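Local atomic coordinates of nitrate reductase (Ulva prolifera, PDB entry 5YLY), a protein that forms the FAD-binding cytochrome b5 reductase domain of nitrate reductase, which probably passes electrons from NADH toward nitrate reduction in nitrate assimilation. Residues M70-K75 with G100-V105; K34-K39 with F51-E56; R195-N200 with E249-R254. All blocks are in the same frame, centred on the assembly; numbering follows the deposited sequence.

Interaction 1: residues M70-K75 with G100-V105. With FAD (flavin-adenine dinucleotide), chain C.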
# COMPACT_ATOMS: atom_id res chain seq x y z
N MET A 70 -9.87 0.66 -2.77
CA MET A 70 -11.31 0.73 -2.50
C MET A 70 -11.61 1.77 -1.43
O MET A 70 -10.72 2.10 -0.64
CB MET A 70 -11.83 -0.64 -2.00
CG MET A 70 -11.15 -1.11 -0.73
SD MET A 70 -11.51 -2.79 -0.09
CE MET A 70 -11.74 -3.67 -1.58
N LEU A 71 -12.85 2.23 -1.37
CA LEU A 71 -13.25 3.14 -0.31
C LEU A 71 -14.13 2.32 0.60
O LEU A 71 -15.05 1.62 0.15
CB LEU A 71 -14.03 4.36 -0.88
CG LEU A 71 -13.26 5.18 -1.89
CD1 LEU A 71 -14.15 6.31 -2.45
CD2 LEU A 71 -11.99 5.76 -1.28
N ILE A 72 -13.83 2.35 1.88
CA ILE A 72 -14.61 1.58 2.83
C ILE A 72 -15.30 2.56 3.76
O ILE A 72 -14.66 3.51 4.21
CB ILE A 72 -13.69 0.61 3.61
CG1 ILE A 72 -13.04 -0.40 2.62
CG2 ILE A 72 -14.48 -0.11 4.72
CD1 ILE A 72 -11.98 -1.18 3.12
N ARG A 73 -16.58 2.31 4.02
CA ARG A 73 -17.33 3.24 4.88
C ARG A 73 -18.28 2.54 5.82
O ARG A 73 -18.66 1.39 5.59
CB ARG A 73 -18.09 4.28 4.03
CG ARG A 73 -19.33 3.76 3.35
CD ARG A 73 -20.00 4.83 2.50
NE ARG A 73 -21.37 4.44 2.23
CZ ARG A 73 -22.30 5.27 1.77
NH1 ARG A 73 -23.54 4.84 1.59
NH2 ARG A 73 -22.00 6.53 1.47
N LYS A 74 -18.70 3.29 6.86
CA LYS A 74 -19.70 2.81 7.80
C LYS A 74 -20.43 3.98 8.41
O LYS A 74 -19.82 5.01 8.74
CB LYS A 74 -19.09 1.92 8.91
CG LYS A 74 -20.17 1.03 9.56
CD LYS A 74 -19.63 0.06 10.59
CE LYS A 74 -20.75 -0.60 11.39
NZ LYS A 74 -21.72 -1.36 10.55
N LYS A 75 -21.73 3.80 8.59
CA LYS A 75 -22.61 4.77 9.26
C LYS A 75 -22.56 4.41 10.75
O LYS A 75 -22.87 3.26 11.12
CB LYS A 75 -24.06 4.64 8.75
CG LYS A 75 -24.40 5.30 7.43
CD LYS A 75 -24.46 4.29 6.30
CE LYS A 75 -23.21 4.33 5.46
NZ LYS A 75 -22.73 2.99 5.07
N GLY A 100 -13.74 -14.89 -2.76
CA GLY A 100 -14.67 -14.98 -1.66
C GLY A 100 -14.42 -14.09 -0.47
O GLY A 100 -15.30 -13.98 0.38
N HIS A 101 -13.25 -13.41 -0.40
CA HIS A 101 -12.99 -12.50 0.70
C HIS A 101 -11.84 -11.59 0.32
O HIS A 101 -11.13 -11.87 -0.64
CB HIS A 101 -12.66 -13.28 2.03
CG HIS A 101 -11.32 -13.97 2.05
ND1 HIS A 101 -11.18 -15.29 1.67
CD2 HIS A 101 -10.11 -13.50 2.43
CE1 HIS A 101 -9.89 -15.58 1.83
NE2 HIS A 101 -9.21 -14.53 2.28
N PHE A 102 -11.63 -10.53 1.10
CA PHE A 102 -10.44 -9.69 1.02
C PHE A 102 -9.96 -9.45 2.44
O PHE A 102 -10.77 -9.44 3.39
CB PHE A 102 -10.64 -8.37 0.26
CG PHE A 102 -11.64 -7.41 0.85
CD1 PHE A 102 -11.25 -6.48 1.81
CD2 PHE A 102 -12.97 -7.43 0.46
CE1 PHE A 102 -12.18 -5.59 2.37
CE2 PHE A 102 -13.90 -6.52 1.00
CZ PHE A 102 -13.50 -5.59 1.93
N ASP A 103 -8.67 -9.19 2.56
CA ASP A 103 -8.06 -8.93 3.86
C ASP A 103 -7.58 -7.51 3.88
O ASP A 103 -6.92 -7.10 2.95
CB ASP A 103 -6.82 -9.82 4.03
CG ASP A 103 -7.09 -11.29 4.22
OD1 ASP A 103 -8.29 -11.67 4.27
OD2 ASP A 103 -6.12 -12.06 4.27
N LEU A 104 -7.82 -6.79 4.99
CA LEU A 104 -7.30 -5.44 5.15
C LEU A 104 -6.33 -5.51 6.31
O LEU A 104 -6.69 -6.04 7.36
CB LEU A 104 -8.39 -4.42 5.56
CG LEU A 104 -9.57 -4.22 4.68
CD1 LEU A 104 -10.47 -3.16 5.33
CD2 LEU A 104 -9.13 -3.79 3.23
N VAL A 105 -5.15 -4.93 6.15
CA VAL A 105 -4.21 -4.82 7.28
C VAL A 105 -4.28 -3.35 7.66
O VAL A 105 -4.00 -2.48 6.82
CB VAL A 105 -2.80 -5.32 6.88
CG1 VAL A 105 -1.76 -4.91 7.91
CG2 VAL A 105 -2.83 -6.83 6.71
PA FAD C . -8.02 10.04 10.95
O1A FAD C . -9.15 10.32 11.87
O2A FAD C . -8.31 10.32 9.50
O5B FAD C . -6.73 10.85 11.49
C5B FAD C . -5.87 11.55 10.55
C4B FAD C . -4.42 11.23 10.83
O4B FAD C . -4.08 11.54 12.20
C3B FAD C . -4.01 9.78 10.67
O3B FAD C . -3.85 9.41 9.30
C2B FAD C . -2.70 9.73 11.46
O2B FAD C . -1.58 10.12 10.68
C1B FAD C . -2.96 10.76 12.58
N9A FAD C . -3.21 10.17 13.90
C8A FAD C . -4.41 10.15 14.57
N7A FAD C . -4.36 9.52 15.73
C5A FAD C . -3.04 9.10 15.82
C6A FAD C . -2.35 8.33 16.78
N6A FAD C . -2.96 7.67 17.77
N1A FAD C . -1.03 8.12 16.58
C2A FAD C . -0.45 8.61 15.48
N3A FAD C . -1.01 9.30 14.48
C4A FAD C . -2.32 9.51 14.71
N1 FAD C . -4.34 2.50 6.10
C2 FAD C . -4.16 1.26 6.64
O2 FAD C . -4.08 1.12 7.87
N3 FAD C . -4.08 0.13 5.80
C4 FAD C . -4.16 0.15 4.41
O4 FAD C . -4.17 -0.88 3.77
C4X FAD C . -4.32 1.49 3.84
N5 FAD C . -4.36 1.60 2.53
C5X FAD C . -4.47 2.88 1.99
C6 FAD C . -4.48 3.02 0.59
C7 FAD C . -4.59 4.28 -0.00
C7M FAD C . -4.57 4.38 -1.51
C8 FAD C . -4.69 5.44 0.81
C8M FAD C . -4.86 6.81 0.20
C9 FAD C . -4.66 5.30 2.20
C9A FAD C . -4.55 4.03 2.79
N10 FAD C . -4.55 3.86 4.21
C10 FAD C . -4.41 2.60 4.77
C1' FAD C . -4.83 4.97 5.14
C2' FAD C . -6.32 5.12 5.45
O2' FAD C . -7.03 5.65 4.33
C3' FAD C . -6.59 6.01 6.67
O3' FAD C . -6.04 7.30 6.45
C4' FAD C . -6.10 5.42 7.99
O4' FAD C . -6.81 4.21 8.25
C5' FAD C . -6.27 6.36 9.17
O5' FAD C . -7.61 6.88 9.16
P FAD C . -8.39 7.22 10.53
O1P FAD C . -9.79 7.57 10.21
O2P FAD C . -8.17 6.13 11.55
O3P FAD C . -7.59 8.50 11.03
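Met70 and Ile72 face Phe102 and Leu104 from strands that run almost perpendicular, at 82° between their N-to-C directions, with axes no closer than 11.7 Å. At that spacing no backbone hydrogen bond can join the two strands, and the contact is made by side chains reaching inward and meeting tip to tip. It illustrates how the inside of a strongly curved, barrel-like sheet is filled: alternate residues of each strand point to the middle.

In the conformer described here, one of two, Met70 makes a Met-aromatic contact with Phe102. With chi3 at 34°, its CE stands almost on the ring normal, 4.2 Å from the centroid of Phe102, a placing that holds for this copy alone. The sulfur lies above the same ring but displaced toward the rim, with SD 3.8 Å from Phe102 CE1. SD also comes within 4.2 Å of Leu104 CD2, which ties the two pairs into one apolar cluster.

Ile72 and Leu104 meet by their methyl groups. Ile72 CD1 lies 3.3 Å from Leu104 CD1, tighter than usual for two carbons, and 3.9 Å from Leu104 CD2, so that it lies against both methyls of the leucine. Within strand 101-107, Leu104 CG sits at the edge of the Phe102 ring, near its plane. Just beyond, the strand offers a carbonyl to the cofactor: Val105 O accepts a nearly straight bond from N3 of the flavin, 2.8 Å long at 169°.

Strand 69-75 is hydrogen-bonded between strands 85-90 and 135-142, and Val136 and Val138 of the latter help to enclose the cluster. Strand 101-107 lies beside strand 48-54, whose Phe53 ring meets that of Phe102.

Interaction 2: residues K34-K39 with F51-E56; sequences KAAELK and FRFGLE
Leu38 and Phe53 form the apolar centre of this contact, a non-hydrogen-bonded antiparallel pair with CA atoms 4.5 Å apart and side chains on one face of the sheet. Leu38 CD1 rests over the middle of the Phe53 ring, 4.0 Å from its centroid and 11° off the normal, a CH-pi contact. With Leu38 CG anti to the backbone N (chi1 -174°), the branch is turned toward strand 48-54, where CD1 also touches Phe51, lying 3.9 Å from Phe51 CB and near the plane of that ring, at its edge. On the other flank, Ala36 CB lies 4.1 Å from Phe53 CB.

Outside this centre comes the backbone ladder. Gly54 N donates to Glu37 O over 2.8 Å, and Lys39 N to Arg52 O over 2.7 Å. Where strand 48-54 gives out, a water continues the link, accepting from Glu37 N and donating to Leu55 O, 3.0 Å from each. On the face away from Leu38, the aliphatic part of Lys39 passes over Gly54.

The polar edge is a salt bridge. Lys34 and Glu56 cross at about a right angle, and Lys34 NZ meets Glu56 OE1 at 2.8 Å from above the carboxylate plane. Each has a second partner, Phe27 O for the ammonium and Gln60 for the carboxylate. An alanine in place of Lys34 would probably leave the Glu56 carboxylate without its opposite charge and Phe27 O without this donor. Farther along, Arg52 leads away from this pair to salt bridges with Asp103 and Glu40.

The two segments belong to the hairpin of strands 34-43 and 48-54 in the antiparallel FAD-binding domain. The 133° between the short segments is consistent with the strong twist of the small antiparallel barrel of this flavoprotein family.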
# COMPACT_ATOMS: atom_id res chain seq x y z
N LYS A 34 -21.23 -1.50 -1.76
CA LYS A 34 -21.56 -2.92 -1.60
C LYS A 34 -21.21 -3.39 -0.22
O LYS A 34 -20.10 -3.14 0.25
CB LYS A 34 -20.90 -3.76 -2.70
CG LYS A 34 -21.61 -3.44 -4.05
CD LYS A 34 -21.37 -4.43 -5.14
CE LYS A 34 -22.11 -5.74 -5.01
NZ LYS A 34 -21.68 -6.69 -6.07
N ALA A 35 -22.17 -4.00 0.46
CA ALA A 35 -21.96 -4.47 1.83
C ALA A 35 -20.97 -5.65 1.88
O ALA A 35 -20.99 -6.51 1.00
CB ALA A 35 -23.30 -4.88 2.42
N ALA A 36 -20.11 -5.67 2.89
CA ALA A 36 -19.16 -6.77 3.09
C ALA A 36 -19.21 -7.09 4.57
O ALA A 36 -19.11 -6.18 5.40
CB ALA A 36 -17.75 -6.34 2.70
N GLU A 37 -19.35 -8.37 4.91
CA GLU A 37 -19.46 -8.80 6.29
C GLU A 37 -18.14 -9.23 6.87
O GLU A 37 -17.40 -9.97 6.22
CB GLU A 37 -20.47 -9.96 6.35
CG GLU A 37 -20.87 -10.32 7.77
CD GLU A 37 -21.82 -11.50 7.81
OE1 GLU A 37 -23.03 -11.29 7.57
OE2 GLU A 37 -21.34 -12.64 8.01
N LEU A 38 -17.85 -8.80 8.09
CA LEU A 38 -16.61 -9.19 8.75
C LEU A 38 -16.67 -10.67 9.12
O LEU A 38 -17.57 -11.09 9.85
CB LEU A 38 -16.39 -8.31 9.99
CG LEU A 38 -15.02 -8.50 10.72
CD1 LEU A 38 -13.83 -8.25 9.76
CD2 LEU A 38 -14.93 -7.59 11.97
N LYS A 39 -15.71 -11.45 8.61
CA LYS A 39 -15.60 -12.90 8.84
C LYS A 39 -14.59 -13.27 9.92
O LYS A 39 -14.80 -14.24 10.63
CB LYS A 39 -15.27 -13.66 7.53
CG LYS A 39 -16.32 -13.45 6.41
CD LYS A 39 -17.66 -14.06 6.79
CE LYS A 39 -18.67 -13.94 5.65
NZ LYS A 39 -19.85 -14.83 5.87
N PHE A 51 -8.42 -7.53 9.07
CA PHE A 51 -9.87 -7.67 9.00
C PHE A 51 -10.16 -8.49 7.75
O PHE A 51 -9.77 -8.08 6.66
CB PHE A 51 -10.56 -6.29 8.88
CG PHE A 51 -10.35 -5.44 10.10
CD1 PHE A 51 -11.21 -5.53 11.19
CD2 PHE A 51 -9.24 -4.59 10.19
CE1 PHE A 51 -11.00 -4.74 12.33
CE2 PHE A 51 -9.01 -3.83 11.34
CZ PHE A 51 -9.89 -3.92 12.41
N ARG A 52 -10.84 -9.63 7.92
CA ARG A 52 -11.14 -10.47 6.77
C ARG A 52 -12.60 -10.30 6.46
O ARG A 52 -13.44 -10.70 7.27
CB ARG A 52 -10.79 -11.94 7.06
CG ARG A 52 -11.08 -12.87 5.85
CD ARG A 52 -10.26 -14.16 5.93
NE ARG A 52 -8.82 -13.87 5.83
CZ ARG A 52 -7.88 -14.35 6.64
NH1 ARG A 52 -8.19 -15.22 7.60
NH2 ARG A 52 -6.60 -14.01 6.47
N PHE A 53 -12.92 -9.69 5.32
CA PHE A 53 -14.29 -9.39 4.92
C PHE A 53 -14.74 -10.32 3.84
O PHE A 53 -14.04 -10.50 2.85
CB PHE A 53 -14.43 -7.92 4.43
CG PHE A 53 -14.45 -6.90 5.53
CD1 PHE A 53 -15.61 -6.64 6.25
CD2 PHE A 53 -13.29 -6.20 5.87
CE1 PHE A 53 -15.62 -5.68 7.27
CE2 PHE A 53 -13.31 -5.23 6.87
CZ PHE A 53 -14.48 -4.98 7.55
N GLY A 54 -15.94 -10.86 4.00
CA GLY A 54 -16.50 -11.75 3.00
C GLY A 54 -17.11 -10.99 1.85
O GLY A 54 -17.58 -9.86 2.03
N LEU A 55 -17.07 -11.58 0.66
CA LEU A 55 -17.74 -11.02 -0.53
C LEU A 55 -19.19 -11.53 -0.54
O LEU A 55 -19.64 -12.01 0.49
CB LEU A 55 -16.94 -11.38 -1.81
CG LEU A 55 -15.46 -10.86 -1.79
CD1 LEU A 55 -14.74 -11.13 -3.11
CD2 LEU A 55 -15.39 -9.38 -1.46
N GLU A 56 -19.93 -11.40 -1.65
CA GLU A 56 -21.34 -11.82 -1.71
C GLU A 56 -21.47 -13.34 -1.58
O GLU A 56 -22.46 -13.82 -1.06
CB GLU A 56 -22.01 -11.33 -2.99
CG GLU A 56 -22.04 -9.82 -3.13
CD GLU A 56 -22.75 -9.33 -4.37
OE1 GLU A 56 -22.15 -9.37 -5.46
OE2 GLU A 56 -23.94 -8.95 -4.26
O HOH W 1 -20.18 -10.49 2.96

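Interaction 3: residues R195-N200 with E249-R254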
# COMPACT_ATOMS: atom_id res chain seq x y z
N ARG A 195 12.42 -1.77 -6.67
CA ARG A 195 13.19 -1.26 -5.55
C ARG A 195 12.21 -0.58 -4.62
O ARG A 195 11.49 0.31 -5.06
CB ARG A 195 14.29 -0.26 -5.98
CG ARG A 195 15.43 -0.92 -6.76
CD ARG A 195 16.23 -1.90 -5.91
NE ARG A 195 17.32 -2.51 -6.68
CZ ARG A 195 17.21 -3.61 -7.43
NH1 ARG A 195 16.04 -4.24 -7.54
NH2 ARG A 195 18.27 -4.07 -8.10
N LEU A 196 12.17 -0.99 -3.36
CA LEU A 196 11.30 -0.33 -2.40
C LEU A 196 12.10 0.44 -1.37
O LEU A 196 13.06 -0.09 -0.79
CB LEU A 196 10.39 -1.38 -1.71
CG LEU A 196 9.57 -0.89 -0.48
CD1 LEU A 196 8.49 0.14 -0.89
CD2 LEU A 196 8.91 -2.09 0.24
N LEU A 197 11.65 1.67 -1.10
CA LEU A 197 12.21 2.50 -0.03
C LEU A 197 11.04 2.78 0.92
O LEU A 197 10.02 3.34 0.51
CB LEU A 197 12.87 3.77 -0.59
CG LEU A 197 13.37 4.80 0.46
CD1 LEU A 197 14.37 4.18 1.44
CD2 LEU A 197 14.08 5.96 -0.23
N TYR A 198 11.13 2.29 2.15
CA TYR A 198 9.99 2.39 3.07
C TYR A 198 10.37 3.19 4.29
O TYR A 198 11.24 2.76 5.06
CB TYR A 198 9.51 0.96 3.42
CG TYR A 198 8.24 0.81 4.24
CD1 TYR A 198 7.28 1.83 4.28
CD2 TYR A 198 7.96 -0.37 4.93
CE1 TYR A 198 6.12 1.70 5.04
CE2 TYR A 198 6.77 -0.54 5.64
CZ TYR A 198 5.86 0.51 5.71
OH TYR A 198 4.74 0.36 6.47
N ALA A 199 9.70 4.34 4.49
CA ALA A 199 9.98 5.25 5.62
C ALA A 199 8.91 5.17 6.70
O ALA A 199 7.72 5.11 6.39
CB ALA A 199 10.10 6.67 5.12
N ASN A 200 9.33 5.17 7.98
CA ASN A 200 8.40 5.15 9.12
C ASN A 200 9.00 5.93 10.26
O ASN A 200 10.21 6.13 10.27
CB ASN A 200 8.10 3.73 9.58
CG ASN A 200 7.32 2.97 8.57
OD1 ASN A 200 6.14 3.21 8.37
ND2 ASN A 200 8.02 2.15 7.81
N GLU A 249 19.48 7.47 -3.92
CA GLU A 249 20.50 6.92 -4.82
C GLU A 249 20.96 5.53 -4.37
O GLU A 249 21.27 4.68 -5.20
CB GLU A 249 21.70 7.88 -4.99
CG GLU A 249 21.35 9.12 -5.80
CD GLU A 249 22.39 10.22 -5.88
OE1 GLU A 249 23.25 10.31 -4.96
OE2 GLU A 249 22.32 11.02 -6.84
N ARG A 250 21.03 5.31 -3.05
CA ARG A 250 21.43 4.00 -2.54
C ARG A 250 20.35 2.94 -2.72
O ARG A 250 20.65 1.80 -3.09
CB ARG A 250 21.85 4.08 -1.05
CG ARG A 250 23.18 4.82 -0.85
CD ARG A 250 23.69 4.80 0.59
NE ARG A 250 22.96 5.73 1.46
CZ ARG A 250 22.01 5.38 2.32
NH1 ARG A 250 21.66 4.10 2.44
NH2 ARG A 250 21.41 6.29 3.07
N ALA A 251 19.09 3.30 -2.48
CA ALA A 251 17.95 2.39 -2.49
C ALA A 251 17.22 2.21 -3.79
O ALA A 251 16.57 1.18 -3.95
CB ALA A 251 16.95 2.86 -1.43
N LEU A 252 17.25 3.21 -4.69
CA LEU A 252 16.42 3.17 -5.90
C LEU A 252 17.15 3.20 -7.22
O LEU A 252 18.32 3.57 -7.28
CB LEU A 252 15.43 4.36 -5.83
CG LEU A 252 14.58 4.50 -4.52
CD1 LEU A 252 13.83 5.79 -4.53
CD2 LEU A 252 13.60 3.28 -4.36
N PHE A 253 16.43 2.87 -8.31
CA PHE A 253 16.99 2.97 -9.66
C PHE A 253 16.98 4.44 -10.12
O PHE A 253 16.04 5.18 -9.80
CB PHE A 253 16.11 2.19 -10.67
CG PHE A 253 16.02 0.70 -10.48
CD1 PHE A 253 17.16 -0.10 -10.58
CD2 PHE A 253 14.80 0.08 -10.27
CE1 PHE A 253 17.08 -1.49 -10.44
CE2 PHE A 253 14.71 -1.31 -10.16
CZ PHE A 253 15.85 -2.09 -10.24
N ARG A 254 17.98 4.84 -10.92
CA ARG A 254 17.98 6.17 -11.53
C ARG A 254 17.03 6.07 -12.72
O ARG A 254 16.76 4.96 -13.19
CB ARG A 254 19.39 6.54 -12.03
CG ARG A 254 20.36 6.85 -10.90
CD ARG A 254 21.57 7.65 -11.36
NE ARG A 254 21.30 9.07 -11.58
CZ ARG A 254 21.27 10.01 -10.64
NH1 ARG A 254 21.00 11.27 -10.96
NH2 ARG A 254 21.50 9.70 -9.37
O HOH W 2 15.71 -0.77 -2.24
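Arg195 lies across Phe253, the two side chains crossing at about a right angle, and its path from backbone to tip illustrates how the aliphatic shaft and flat head of an arginine can both pack on an aromatic ring. CB comes first, packed 3.4 Å from the carbonyl oxygen Ala251 O. CG, held beside the backbone N (chi1 -69°), sits over one face of the Phe253 ring, 3.6 Å from its centroid, as a CH-pi contact. The chain bends at chi2, and CD stays beside Ala251 O, 3.7 Å away. NE passes close to Phe253 CZ and CE1. Beyond it Arg195 CZ lies 3.5 Å from Phe253 CZ, which stands over the centre of the cationic group. At the tip, NH1 is 3.5 Å from Phe253 CZ and NH2 3.7 Å from Phe253 CE1. The two planes are 40° apart, so the guanidinium leans on the aromatic rim instead of stacking flat.

Deeper in, two leucines complete the interface. Leu197 CD1 reaches Ala251 CB at 4.1 Å, and Leu197 CB touches Leu252 CD2. No hydrogen bond joins the segments directly; a water lies close to both Leu196 O and Ala251 O. On the outer side, a salt bridge from Arg254 to Glu249 spans the turn after the helix.

Helix 245-251 thus ends against strand 193-200, and the chain passes strand 164-170, where Phe253 O receives a bond from Asn166, to enter strand 259-264. A helix end on a parallel sheet, followed by another of its strands, is in keeping with the Rossmann-like alpha/beta fold of the NAD-binding domain.

Interactions 1 and 2 belong to one antiparallel sheet of the FAD-binding domain, and interaction 3 to the parallel sheet of the NAD-binding domain, its centre about 29 and 35 Å from theirs. The first two touch directly: Arg52 NE bridges to Asp103 OD1 at 2.8 Å, across neighbouring strands 48-54 and 101-107. The touching side chains of interaction 1 are all buried and apolar, spanning the inside of the sheet beside the flavin. Interaction 2 joins adjacent strands and grades from core to surface, which explains its mixture of backbone bonds, aromatic packing and ion pairs. Interaction 3, largely buried, relies on side-chain packing where a helix end meets a strand.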